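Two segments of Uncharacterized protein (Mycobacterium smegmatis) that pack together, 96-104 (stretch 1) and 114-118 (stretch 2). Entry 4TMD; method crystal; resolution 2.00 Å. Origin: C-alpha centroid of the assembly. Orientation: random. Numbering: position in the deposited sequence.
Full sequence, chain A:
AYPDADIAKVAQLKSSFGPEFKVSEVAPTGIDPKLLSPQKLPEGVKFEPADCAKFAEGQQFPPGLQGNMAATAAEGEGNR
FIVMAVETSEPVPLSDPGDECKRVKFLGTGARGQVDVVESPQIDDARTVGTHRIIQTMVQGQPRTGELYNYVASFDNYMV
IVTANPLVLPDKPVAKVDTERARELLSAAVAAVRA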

ATOM      1  N   ASP A  96     -10.375   6.241   4.230  1.00 26.55           N
ATOM      2  CA  ASP A  96     -10.846   7.004   3.076  1.00 29.60           C
ATOM      3  C   ASP A  96     -11.095   8.481   3.418  1.00 37.78           C
ATOM      4  O   ASP A  96     -12.240   8.911   3.592  1.00 37.15           O
ATOM      5  CB  ASP A  96     -12.128   6.360   2.519  1.00 33.57           C
ATOM      6  CG  ASP A  96     -12.485   6.864   1.134  1.00 35.80           C
ATOM      7  OD1 ASP A  96     -11.646   7.560   0.517  1.00 41.94           O
ATOM      8  OD2 ASP A  96     -13.599   6.564   0.659  1.00 46.34           O
ATOM      9  N   PRO A  97     -10.016   9.272   3.489  1.00 28.43           N
ATOM     10  CA  PRO A  97     -10.083  10.689   3.864  1.00 30.89           C
ATOM     11  C   PRO A  97     -11.006  11.527   2.968  1.00 42.89           C
ATOM     12  O   PRO A  97     -10.960  11.379   1.742  1.00 44.53           O
ATOM     13  CB  PRO A  97      -8.629  11.162   3.698  1.00 32.53           C
ATOM     14  CG  PRO A  97      -7.801   9.945   3.682  1.00 30.10           C
ATOM     15  CD  PRO A  97      -8.661   8.875   3.075  1.00 30.78           C
ATOM     16  N   GLY A  98     -11.814  12.403   3.566  1.00 35.39           N
ATOM     17  CA  GLY A  98     -12.539  13.417   2.808  1.00 34.62           C
ATOM     18  C   GLY A  98     -11.604  14.544   2.399  1.00 43.45           C
ATOM     19  O   GLY A  98     -10.408  14.500   2.718  1.00 34.19           O
ATOM     20  N   ASP A  99     -12.126  15.561   1.711  1.00 43.69           N
ATOM     21  CA  ASP A  99     -11.279  16.667   1.224  1.00 36.83           C
ATOM     22  C   ASP A  99     -10.558  17.400   2.359  1.00 39.93           C
ATOM     23  O   ASP A  99      -9.461  17.934   2.168  1.00 42.02           O
ATOM     24  CB  ASP A  99     -12.097  17.678   0.411  1.00 42.83           C
ATOM     25  CG  ASP A  99     -12.204  17.306  -1.063  1.00 48.91           C
ATOM     26  OD1 ASP A  99     -11.830  16.169  -1.423  1.00 48.83           O
ATOM     27  OD2 ASP A  99     -12.672  18.151  -1.858  1.00 39.28           O
ATOM     28  N   GLU A 100     -11.182  17.408   3.533  1.00 31.59           N
ATOM     29  CA  GLU A 100     -10.626  18.033   4.725  1.00 40.33           C
ATOM     30  C   GLU A 100      -9.285  17.410   5.107  1.00 39.92           C
ATOM     31  O   GLU A 100      -8.416  18.067   5.691  1.00 31.32           O
ATOM     32  CB  GLU A 100     -11.611  17.906   5.898  1.00 44.43           C
ATOM     33  CG  GLU A 100     -12.996  18.512   5.651  1.00 53.59           C
ATOM     34  CD  GLU A 100     -13.911  17.608   4.833  0.61 64.42           C
ATOM     35  OE1 GLU A 100     -13.403  16.666   4.185  0.77 59.35           O
ATOM     36  OE2 GLU A 100     -15.141  17.844   4.843  1.00 69.41           O
ATOM     37  N   CYS A 101      -9.116  16.135   4.777  1.00 39.21           N
ATOM     38  CA  CYS A 101      -7.921  15.423   5.194  1.00 24.17           C
ATOM     39  C   CYS A 101      -7.118  14.883   4.022  1.00 26.55           C
ATOM     40  O   CYS A 101      -6.373  13.918   4.169  1.00 26.40           O
ATOM     41  CB  CYS A 101      -8.302  14.296   6.140  1.00 31.11           C
ATOM     42  SG  CYS A 101      -9.000  14.909   7.685  1.00 42.17           S
ATOM     43  N   LYS A 102      -7.232  15.516   2.864  1.00 21.54           N
ATOM     44  CA  LYS A 102      -6.454  15.049   1.725  1.00 21.63           C
ATOM     45  C   LYS A 102      -4.978  15.439   1.832  1.00 25.95           C
ATOM     46  O   LYS A 102      -4.135  14.949   1.074  1.00 21.42           O
ATOM     47  CB  LYS A 102      -7.076  15.550   0.429  1.00 30.73           C
ATOM     48  CG  LYS A 102      -8.278  14.681   0.017  1.00 36.91           C
ATOM     49  CD  LYS A 102      -8.654  14.853  -1.450  1.00 28.32           C
ATOM     50  CE  LYS A 102      -9.535  13.722  -1.947  1.00 40.39           C
ATOM     51  NZ  LYS A 102     -10.766  13.598  -1.136  1.00 40.89           N
ATOM     52  N   ARG A 103      -4.646  16.304   2.785  1.00 20.03           N
ATOM     53  CA  ARG A 103      -3.244  16.473   3.143  1.00 22.40           C
ATOM     54  C   ARG A 103      -3.093  16.555   4.656  1.00 24.83           C
ATOM     55  O   ARG A 103      -3.737  17.378   5.317  1.00 28.38           O
ATOM     56  CB  ARG A 103      -2.640  17.718   2.481  1.00 18.04           C
ATOM     57  CG  ARG A 103      -1.262  18.087   3.060  1.00 24.42           C
ATOM     58  CD  ARG A 103      -0.544  19.108   2.186  1.00 25.02           C
ATOM     59  NE  ARG A 103      -0.209  18.533   0.889  1.00 22.59           N
ATOM     60  CZ  ARG A 103       0.135  19.241  -0.180  1.00 29.71           C
ATOM     61  NH1 ARG A 103       0.191  20.569  -0.115  1.00 28.18           N
ATOM     62  NH2 ARG A 103       0.425  18.616  -1.313  1.00 24.11           N
ATOM     63  N   VAL A 104      -2.243  15.698   5.203  1.00 19.63           N
ATOM     64  CA  VAL A 104      -1.886  15.776   6.612  1.00 21.77           C
ATOM     65  C   VAL A 104      -0.381  15.882   6.797  1.00 23.86           C
ATOM     66  O   VAL A 104       0.373  15.041   6.304  1.00 22.77           O
ATOM     67  CB  VAL A 104      -2.364  14.556   7.392  1.00 22.56           C
ATOM     68  CG1 VAL A 104      -2.237  14.828   8.881  1.00 26.94           C
ATOM     69  CG2 VAL A 104      -3.802  14.216   7.018  1.00 32.06           C
TER
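Stretch 2 114-118: QVDVV

What is the strongest polar link between the two stretches? It is the salt bridge between Arg103 and Asp116, which face each other as a non-hydrogen-bonded pair of an antiparallel sheet, with Arg103 CA and Asp116 CA 4.5 Å apart. Arg103 NE donates to Asp116 OD1 at 2.8 Å, and Arg103 NH2 donates to Asp116 OD2 at 3.1 Å, so the carboxylate meets the guanidinium at its edge, near its plane, in a two-point grip. Both side chains leave the same face of the sheet, and their ends draw together: Arg103 extends through two t angles before chi3 turns to m, while Asp116 takes the m rotamer. Gln114 NE2 lies over one face of the guanidinium, 3.2 Å from Arg103 NE. These are two donors, so that approach is no hydrogen bond; Gln114 NE2 instead donates a hydrogen bond to Asp116 OD2 at 2.7 Å. The same carboxylate thus serves both side chains.

How does the backbone of stretch 2 run along stretch 1? Its backbone is extended and runs antiparallel to the strand formed by Arg103 and Val104, so that Val115, Asp116 and Val117 come opposite Val104, Arg103 and Lys102 in turn. Val104 and Val115 form a hydrogen-bonded pair with both bonds made: Val104 N donates to Val115 O at 3.0 Å, and Val115 N returns the bond to Val104 O at 2.7 Å. The ladder reaches one step further, where Val117 N donates to Lys102 O at 2.9 Å, although Lys102 itself belongs to the loop before the strand. Closely packed CA-H...O contacts accompany these bonds, with Asp116 CA 3.3 Å from Lys102 O and Gln114 CA 3.2 Å from Val104 O.

What precedes the strand in stretch 1? The chain before Arg103 turns through a short 3-10 segment at Asp99 and Glu100, and Cys101 N donates a hydrogen bond back to Gly98 O at 2.9 Å. Lys102 is also tied to this turn, its NZ forming a salt bridge with Asp99 OD1 at 2.8 Å. A water links the two backbones, donating to Cys101 O at 2.8 Å and to Val115 O at 3.1 Å; the latter carbonyl also accepts the bond from Val104 N.

Where does the apolar packing lie? Much of it centres on Val117, whose CB points toward stretch 1 and which has more area covered across the contact than any other residue here. Val117 CG2 lies 3.7 Å from Pro97 CG and 3.9 Å from Lys102 CG, so the ring and the aliphatic part of the lysine both border this methyl. Val104 and Val115 put their side chains on the sheet face opposite the salt bridge, and both are buried. Val118 makes no contact with stretch 1, its CB pointing away. Altogether the two stretches bury 394 Å², counting both sides.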

ATOM      1  N   GLN A 114       4.468  14.064   5.706  1.00 17.90           N
ATOM      2  CA  GLN A 114       3.287  14.519   5.000  1.00 20.55           C
ATOM      3  C   GLN A 114       2.619  13.308   4.363  1.00 23.07           C
ATOM      4  O   GLN A 114       3.303  12.424   3.827  1.00 16.90           O
ATOM      5  CB  GLN A 114       3.692  15.561   3.961  1.00 20.97           C
ATOM      6  CG  GLN A 114       2.618  16.041   2.997  1.00 17.09           C
ATOM      7  CD  GLN A 114       3.194  17.042   2.008  1.00 24.54           C
ATOM      8  OE1 GLN A 114       4.110  17.779   2.344  1.00 30.83           O
ATOM      9  NE2 GLN A 114       2.682  17.058   0.791  1.00 19.41           N
ATOM     10  N   VAL A 115       1.295  13.239   4.449  1.00 16.27           N
ATOM     11  CA  VAL A 115       0.567  12.133   3.812  1.00 16.24           C
ATOM     12  C   VAL A 115      -0.559  12.744   2.989  1.00 18.04           C
ATOM     13  O   VAL A 115      -1.454  13.383   3.544  1.00 23.72           O
ATOM     14  CB  VAL A 115       0.020  11.124   4.854  1.00 18.41           C
ATOM     15  CG1 VAL A 115      -0.824  10.014   4.176  1.00 22.87           C
ATOM     16  CG2 VAL A 115       1.169  10.485   5.647  1.00 14.33           C
ATOM     17  N   ASP A 116      -0.473  12.586   1.671  1.00 15.00           N
ATOM     18  CA  ASP A 116      -1.424  13.148   0.708  1.00 13.28           C
ATOM     19  C   ASP A 116      -2.269  12.077   0.045  1.00 15.91           C
ATOM     20  O   ASP A 116      -1.741  11.038  -0.328  1.00 16.59           O
ATOM     21  CB  ASP A 116      -0.690  13.882  -0.420  1.00 15.13           C
ATOM     22  CG  ASP A 116      -0.034  15.172   0.034  1.00 25.79           C
ATOM     23  OD1 ASP A 116      -0.460  15.719   1.059  1.00 30.90           O
ATOM     24  OD2 ASP A 116       0.902  15.638  -0.649  1.00 29.39           O
ATOM     25  N   VAL A 117      -3.552  12.351  -0.164  1.00 19.41           N
ATOM     26  CA  VAL A 117      -4.359  11.498  -1.026  1.00 17.25           C
ATOM     27  C   VAL A 117      -3.982  11.792  -2.470  1.00 20.59           C
ATOM     28  O   VAL A 117      -3.842  12.945  -2.850  1.00 17.00           O
ATOM     29  CB  VAL A 117      -5.869  11.732  -0.807  1.00 21.08           C
ATOM     30  CG1 VAL A 117      -6.696  10.858  -1.753  1.00 19.13           C
ATOM     31  CG2 VAL A 117      -6.229  11.455   0.640  1.00 20.63           C
ATOM     32  N   VAL A 118      -3.788  10.752  -3.267  1.00 14.09           N
ATOM     33  CA  VAL A 118      -3.472  10.939  -4.675  1.00 17.51           C
ATOM     34  C   VAL A 118      -4.447  10.110  -5.505  1.00 20.65           C
ATOM     35  O   VAL A 118      -5.178   9.267  -4.979  1.00 14.73           O
ATOM     36  CB  VAL A 118      -2.012  10.536  -5.006  1.00 19.47           C
ATOM     37  CG1 VAL A 118      -0.990  11.474  -4.332  1.00 16.59           C
ATOM     38  CG2 VAL A 118      -1.758   9.106  -4.603  1.00 18.97           C
TER
HETATM   39  O   HOH W   1      -4.256  12.156   3.896  1.00 20.82           O